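Local coordinates for endonuclease V isoform X2 (Ciona intestinalis, PDB 6OZI), which probably cleaves inosine-containing nucleic acids in a metal-ion-dependent reaction, as an endonuclease V with an RNase H-like fold, at residues 32-44 / 106-118. The protein carries 1 engineered substitution. Sequence-based numbering, arbitrary orientation.
Sequences LSKVKYVGGFDVS and PNLEPQVFLLDGN. With nucleotides of chain C.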
loop_
_atom_site.group_PDB
_atom_site.type_symbol
_atom_site.label_atom_id
_atom_site.label_comp_id
_atom_site.label_asym_id
_atom_site.label_seq_id
_atom_site.Cartn_x
_atom_site.Cartn_y
_atom_site.Cartn_z
ATOM N N LEU A 32 18.751 -11.349 27.777
ATOM C CA LEU A 32 18.677 -10.198 26.885
ATOM C C LEU A 32 20.054 -9.608 26.617
ATOM O O LEU A 32 20.312 -9.103 25.519
ATOM C CB LEU A 32 17.754 -9.134 27.483
ATOM C CG LEU A 32 17.466 -7.901 26.620
ATOM C CD1 LEU A 32 16.676 -8.285 25.397
ATOM C CD2 LEU A 32 16.730 -6.833 27.415
ATOM N N SER A 33 20.951 -9.670 27.602
ATOM C CA SER A 33 22.282 -9.096 27.447
ATOM C C SER A 33 23.091 -9.794 26.364
ATOM O O SER A 33 24.047 -9.206 25.844
ATOM C CB SER A 33 23.033 -9.153 28.782
ATOM O OG SER A 33 23.011 -10.461 29.322
ATOM N N LYS A 34 22.731 -11.024 26.010
ATOM C CA LYS A 34 23.448 -11.768 24.984
ATOM C C LYS A 34 22.989 -11.443 23.565
ATOM O O LYS A 34 23.629 -11.886 22.607
ATOM C CB LYS A 34 23.305 -13.270 25.237
ATOM C CG LYS A 34 24.141 -13.776 26.412
ATOM C CD LYS A 34 24.088 -15.283 26.498
ATOM C CE LYS A 34 25.128 -15.820 27.459
ATOM N NZ LYS A 34 25.247 -17.301 27.334
ATOM N N VAL A 35 21.906 -10.690 23.400
ATOM C CA VAL A 35 21.392 -10.391 22.067
ATOM C C VAL A 35 22.248 -9.302 21.432
ATOM O O VAL A 35 22.223 -8.146 21.863
ATOM C CB VAL A 35 19.920 -9.976 22.110
ATOM C CG1 VAL A 35 19.418 -9.733 20.695
ATOM C CG2 VAL A 35 19.098 -11.054 22.798
ATOM N N LYS A 36 23.020 -9.676 20.412
ATOM C CA LYS A 36 23.754 -8.728 19.584
ATOM C C LYS A 36 23.140 -8.553 18.206
ATOM O O LYS A 36 23.305 -7.494 17.596
ATOM C CB LYS A 36 25.215 -9.172 19.423
ATOM C CG LYS A 36 25.876 -9.627 20.717
ATOM C CD LYS A 36 25.899 -8.533 21.773
ATOM C CE LYS A 36 26.453 -9.055 23.086
ATOM N NZ LYS A 36 26.170 -8.118 24.204
ATOM N N TYR A 37 22.453 -9.575 17.698
ATOM C CA TYR A 37 21.744 -9.501 16.431
ATOM C C TYR A 37 20.407 -10.211 16.567
ATOM O O TYR A 37 20.286 -11.198 17.299
ATOM C CB TYR A 37 22.535 -10.145 15.289
ATOM C CG TYR A 37 23.889 -9.528 15.043
ATOM C CD1 TYR A 37 24.020 -8.340 14.329
ATOM C CD2 TYR A 37 25.044 -10.133 15.528
ATOM C CE1 TYR A 37 25.270 -7.777 14.105
ATOM C CE2 TYR A 37 26.293 -9.575 15.308
ATOM C CZ TYR A 37 26.398 -8.405 14.597
ATOM O OH TYR A 37 27.634 -7.862 14.376
ATOM N N VAL A 38 19.406 -9.698 15.852
ATOM C CA VAL A 38 18.086 -10.312 15.758
ATOM C C VAL A 38 17.800 -10.603 14.294
ATOM O O VAL A 38 18.052 -9.763 13.422
ATOM C CB VAL A 38 16.976 -9.416 16.345
ATOM C CG1 VAL A 38 15.625 -10.109 16.226
ATOM C CG2 VAL A 38 17.273 -9.059 17.791
ATOM N N GLY A 39 17.269 -11.786 14.023
ATOM C CA GLY A 39 16.940 -12.197 12.676
ATOM C C GLY A 39 15.466 -12.023 12.355
ATOM O O GLY A 39 14.606 -11.991 13.244
ATOM N N GLY A 40 15.191 -11.870 11.059
ATOM C CA GLY A 40 13.839 -11.915 10.558
ATOM C C GLY A 40 13.769 -12.857 9.371
ATOM O O GLY A 40 14.776 -13.171 8.735
ATOM N N PHE A 41 12.556 -13.319 9.090
ATOM C CA PHE A 41 12.329 -14.207 7.961
ATOM C C PHE A 41 10.880 -14.070 7.533
ATOM O O PHE A 41 9.989 -13.994 8.380
ATOM C CB PHE A 41 12.632 -15.667 8.306
ATOM C CG PHE A 41 12.059 -16.647 7.325
ATOM C CD1 PHE A 41 12.751 -16.981 6.175
ATOM C CD2 PHE A 41 10.821 -17.231 7.548
ATOM C CE1 PHE A 41 12.224 -17.886 5.269
ATOM C CE2 PHE A 41 10.286 -18.136 6.641
ATOM C CZ PHE A 41 10.991 -18.465 5.504
ATOM N N ASP A 42 10.647 -14.055 6.225
ATOM C CA ASP A 42 9.280 -13.978 5.734
ATOM C C ASP A 42 9.215 -14.555 4.327
ATOM O O ASP A 42 10.238 -14.823 3.691
ATOM C CB ASP A 42 8.766 -12.542 5.761
ATOM C CG ASP A 42 7.273 -12.469 5.908
ATOM O OD1 ASP A 42 6.621 -13.532 6.045
ATOM O OD2 ASP A 42 6.748 -11.338 5.899
ATOM N N VAL A 43 7.983 -14.749 3.856
ATOM C CA VAL A 43 7.703 -15.271 2.523
ATOM C C VAL A 43 6.637 -14.408 1.870
ATOM O O VAL A 43 5.591 -14.141 2.470
ATOM C CB VAL A 43 7.241 -16.742 2.564
ATOM C CG1 VAL A 43 6.921 -17.223 1.179
ATOM C CG2 VAL A 43 8.331 -17.628 3.166
ATOM N N SER A 44 6.911 -13.967 0.649
ATOM C CA SER A 44 5.954 -13.317 -0.225
ATOM C C SER A 44 5.544 -14.306 -1.311
ATOM O O SER A 44 6.342 -15.148 -1.728
ATOM C CB SER A 44 6.568 -12.061 -0.843
ATOM O OG SER A 44 5.664 -11.401 -1.709
ATOM N N PRO A 106 28.527 -16.490 9.007
ATOM C CA PRO A 106 28.271 -17.260 10.235
ATOM C C PRO A 106 28.394 -16.424 11.489
ATOM O O PRO A 106 27.691 -16.684 12.474
ATOM C CB PRO A 106 29.337 -18.362 10.188
ATOM C CG PRO A 106 30.432 -17.791 9.349
ATOM C CD PRO A 106 29.748 -16.934 8.314
ATOM N N ASN A 107 29.262 -15.416 11.473
ATOM C CA ASN A 107 29.458 -14.537 12.616
ATOM C C ASN A 107 28.364 -13.488 12.758
ATOM O O ASN A 107 28.392 -12.725 13.728
ATOM C CB ASN A 107 30.829 -13.876 12.512
ATOM C CG ASN A 107 31.959 -14.893 12.577
ATOM O OD1 ASN A 107 31.843 -15.922 13.244
ATOM N ND2 ASN A 107 33.045 -14.621 11.866
ATOM N N LEU A 108 27.430 -13.409 11.810
ATOM C CA LEU A 108 26.258 -12.551 11.922
ATOM C C LEU A 108 25.012 -13.331 12.296
ATOM O O LEU A 108 23.917 -12.758 12.313
ATOM C CB LEU A 108 26.000 -11.798 10.610
ATOM C CG LEU A 108 26.996 -10.735 10.153
ATOM C CD1 LEU A 108 26.540 -10.115 8.831
ATOM C CD2 LEU A 108 27.148 -9.670 11.218
ATOM N N GLU A 109 25.147 -14.620 12.589
ATOM C CA GLU A 109 23.987 -15.411 12.965
ATOM C C GLU A 109 23.378 -14.815 14.229
ATOM O O GLU A 109 24.101 -14.573 15.202
ATOM C CB GLU A 109 24.359 -16.881 13.192
ATOM C CG GLU A 109 23.134 -17.743 13.486
ATOM C CD GLU A 109 23.453 -19.174 13.898
ATOM O OE1 GLU A 109 24.630 -19.591 13.835
ATOM O OE2 GLU A 109 22.509 -19.878 14.319
ATOM N N PRO A 110 22.083 -14.520 14.239
ATOM C CA PRO A 110 21.490 -13.845 15.393
ATOM C C PRO A 110 21.218 -14.823 16.522
ATOM O O PRO A 110 21.071 -16.028 16.316
ATOM C CB PRO A 110 20.184 -13.272 14.832
ATOM C CG PRO A 110 19.821 -14.213 13.738
ATOM C CD PRO A 110 21.115 -14.705 13.143
ATOM N N GLN A 111 21.151 -14.274 17.737
ATOM C CA GLN A 111 20.826 -15.098 18.892
ATOM C C GLN A 111 19.352 -15.468 18.933
ATOM O O GLN A 111 18.988 -16.395 19.660
ATOM C CB GLN A 111 21.198 -14.384 20.196
ATOM C CG GLN A 111 22.691 -14.231 20.452
ATOM C CD GLN A 111 23.326 -13.162 19.579
ATOM O OE1 GLN A 111 22.686 -12.174 19.211
ATOM N NE2 GLN A 111 24.591 -13.359 19.239
ATOM N N VAL A 112 18.506 -14.779 18.168
ATOM C CA VAL A 112 17.065 -15.022 18.180
ATOM C C VAL A 112 16.469 -14.508 16.874
ATOM O O VAL A 112 16.914 -13.493 16.330
ATOM C CB VAL A 112 16.403 -14.354 19.409
ATOM C CG1 VAL A 112 16.647 -12.850 19.402
ATOM C CG2 VAL A 112 14.913 -14.644 19.435
ATOM N N PHE A 113 15.465 -15.228 16.366
ATOM C CA PHE A 113 14.658 -14.803 15.230
ATOM C C PHE A 113 13.257 -14.385 15.666
ATOM O O PHE A 113 12.620 -15.058 16.485
ATOM C CB PHE A 113 14.525 -15.925 14.198
ATOM C CG PHE A 113 15.728 -16.101 13.328
ATOM C CD1 PHE A 113 16.783 -16.890 13.740
ATOM C CD2 PHE A 113 15.790 -15.505 12.078
ATOM C CE1 PHE A 113 17.892 -17.075 12.933
ATOM C CE2 PHE A 113 16.904 -15.684 11.260
ATOM C CZ PHE A 113 17.957 -16.471 11.693
ATOM N N LEU A 114 12.760 -13.301 15.081
ATOM C CA LEU A 114 11.337 -12.983 15.125
ATOM C C LEU A 114 10.664 -13.581 13.896
ATOM O O LEU A 114 11.104 -13.348 12.766
ATOM C CB LEU A 114 11.091 -11.472 15.156
ATOM C CG LEU A 114 11.831 -10.667 16.226
ATOM C CD1 LEU A 114 11.390 -9.205 16.195
ATOM C CD2 LEU A 114 11.621 -11.270 17.610
ATOM N N LEU A 115 9.623 -14.372 14.120
ATOM C CA LEU A 115 8.895 -15.032 13.049
ATOM C C LEU A 115 7.438 -14.585 13.069
ATOM O O LEU A 115 6.852 -14.394 14.141
ATOM C CB LEU A 115 8.997 -16.554 13.187
ATOM C CG LEU A 115 10.422 -17.095 13.037
ATOM C CD1 LEU A 115 10.471 -18.589 13.303
ATOM C CD2 LEU A 115 10.971 -16.767 11.645
ATOM N N ASP A 116 6.862 -14.416 11.880
ATOM C CA ASP A 116 5.478 -13.972 11.765
ATOM C C ASP A 116 4.530 -15.068 12.223
ATOM O O ASP A 116 4.631 -16.215 11.784
ATOM C CB ASP A 116 5.144 -13.587 10.324
ATOM C CG ASP A 116 5.960 -12.418 9.825
ATOM O OD1 ASP A 116 5.600 -11.272 10.168
ATOM O OD2 ASP A 116 6.945 -12.640 9.087
ATOM N N GLY A 117 3.615 -14.722 13.111
ATOM C CA GLY A 117 2.671 -15.685 13.613
ATOM C C GLY A 117 2.991 -16.097 15.033
ATOM O O GLY A 117 3.746 -15.440 15.755
ATOM N N ASN A 118 2.425 -17.228 15.423
ATOM C CA ASN A 118 2.445 -17.678 16.803
ATOM C C ASN A 118 3.512 -18.737 17.040
ATOM O O ASN A 118 3.964 -19.423 16.118
ATOM C CB ASN A 118 1.074 -18.233 17.183
ATOM C CG ASN A 118 -0.031 -17.252 16.901
ATOM O OD1 ASN A 118 0.083 -16.078 17.246
ATOM N ND2 ASN A 118 -1.098 -17.715 16.252
ATOM P P DI C 5 -5.869 -16.476 11.044
ATOM O OP1 DI C 5 -6.612 -15.169 11.004
ATOM O OP2 DI C 5 -5.724 -17.087 9.673
ATOM O "O5'" DI C 5 -4.417 -16.300 11.806
ATOM C "C5'" DI C 5 -4.250 -15.326 12.805
ATOM C "C4'" DI C 5 -2.769 -15.117 13.069
ATOM O "O4'" DI C 5 -2.168 -16.509 13.639
ATOM C "C3'" DI C 5 -2.102 -14.815 11.971
ATOM O "O3'" DI C 5 -1.024 -13.809 12.239
ATOM C "C2'" DI C 5 -1.429 -16.127 11.497
ATOM C "C1'" DI C 5 -1.246 -16.927 12.802
ATOM N N9 DI C 5 -1.412 -18.357 12.497
ATOM C C8 DI C 5 -2.345 -19.150 11.948
ATOM N N7 DI C 5 -1.843 -20.404 11.949
ATOM C C5 DI C 5 -0.634 -20.372 12.483
ATOM C C6 DI C 5 0.399 -21.468 12.744
ATOM O O6 DI C 5 0.187 -22.592 12.446
ATOM N N1 DI C 5 1.643 -21.128 13.341
ATOM C C2 DI C 5 1.926 -19.769 13.697
ATOM N N3 DI C 5 0.943 -18.732 13.442
ATOM C C4 DI C 5 -0.357 -19.089 12.821
ATOM P P DT C 7 3.010 -11.847 6.852
ATOM O OP1 DT C 7 4.406 -11.372 6.865
ATOM O OP2 DT C 7 1.967 -11.034 7.515
ATOM O "O5'" DT C 7 2.538 -12.114 5.347
ATOM C "C5'" DT C 7 3.372 -12.813 4.428
ATOM C "C4'" DT C 7 2.674 -12.933 3.086
ATOM O "O4'" DT C 7 1.317 -13.418 3.303
ATOM C "C3'" DT C 7 2.539 -11.609 2.321
ATOM O "O3'" DT C 7 2.667 -11.825 0.938
ATOM C "C2'" DT C 7 1.132 -11.161 2.675
ATOM C "C1'" DT C 7 0.399 -12.496 2.756
ATOM N N1 DT C 7 -0.819 -12.418 3.605
ATOM C C2 DT C 7 -2.048 -12.615 3.019
ATOM O O2 DT C 7 -2.184 -12.906 1.846
ATOM N N3 DT C 7 -3.116 -12.487 3.866
ATOM C C4 DT C 7 -3.083 -12.160 5.213
ATOM O O4 DT C 7 -4.102 -12.059 5.889
ATOM C C5 DT C 7 -1.762 -11.946 5.766
ATOM C C7 DT C 7 -1.604 -11.591 7.218
ATOM C C6 DT C 7 -0.703 -12.073 4.941
ATOM P P A C 6 -0.607 -12.741 11.112
ATOM O OP1 A C 6 0.485 -11.899 11.659
ATOM O OP2 A C 6 -1.852 -12.111 10.600
ATOM O "O5'" A C 6 0.033 -13.621 9.951
ATOM C "C5'" A C 6 1.304 -14.235 10.115
ATOM C "C4'" A C 6 1.736 -14.908 8.842
ATOM O "O4'" A C 6 0.774 -15.935 8.501
ATOM C "C3'" A C 6 1.770 -14.004 7.624
ATOM O "O3'" A C 6 2.992 -13.303 7.515
ATOM C "C2'" A C 6 1.509 -14.961 6.468
ATOM O "O2'" A C 6 2.696 -15.650 6.105
ATOM C "C1'" A C 6 0.564 -15.963 7.109
ATOM N N9 A C 6 -0.865 -15.700 6.856
ATOM C C8 A C 6 -1.821 -15.368 7.789
ATOM N N7 A C 6 -3.027 -15.249 7.291
ATOM C C5 A C 6 -2.857 -15.539 5.945
ATOM C C6 A C 6 -3.759 -15.595 4.864
ATOM N N6 A C 6 -5.070 -15.348 4.974
ATOM N N1 A C 6 -3.262 -15.924 3.649
ATOM C C2 A C 6 -1.951 -16.171 3.533
ATOM N N3 A C 6 -1.008 -16.153 4.472
ATOM C C4 A C 6 -1.533 -15.831 5.666
HETATM O O HOH W 1 7.797 -15.141 9.252
HETATM O O HOH W 2 10.611 -11.784 10.497
#
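Gln-111 OE1 takes two backbone N-H groups at the start of strand 37-44: Tyr-37 N, 3.0 Å away, approaches in the carbonyl plane through a nearly straight N-H...O angle of 171°, while Lys-36 N, at 2.8 Å, sits above that plane. The bend at chi2 (74°) folds the amide onto this turn. With an alanine here, Lys-36 N and Tyr-37 N would probably lose their shared acceptor, and the loop before the strand could shift. Gln-111 N donates to Tyr-37 O. The parallel strands pair at Gly-39, whose N meets Val-112 O at 2.9 Å and whose O accepts from Leu-114 N. Lacking a side chain, Gly-39 lets the Phe-113 ring come close, CD2 lying 3.5 Å from Gly-39 C, with Pro-110 CG over one ring face. On the other sheet face Val-38 and Val-112 lie side by side, and Val-38 CG1 touches Leu-114 CG at 3.8 Å. The strands then splay, CA atoms 4.3 Å apart at Gly-39 and Phe-113 but 7.1 Å at Asp-42 and Asp-116, and water bridges Phe-41 N to Leu-114 O. The side chains of Asp-42 and Asp-116 cross at about a right angle, carboxylate planes 31° apart, Asp-42 OD1 3.2 Å from Asp-116 OD2, beside the phosphate of DT7 of chain C; ND2 of Asn-233, evidently the engineered substitution, is hydrogen-bonded to Asp-42 OD2. Adjacent parallel strands bringing two aspartates to the nucleic-acid backbone are characteristic of the RNase H-like active site.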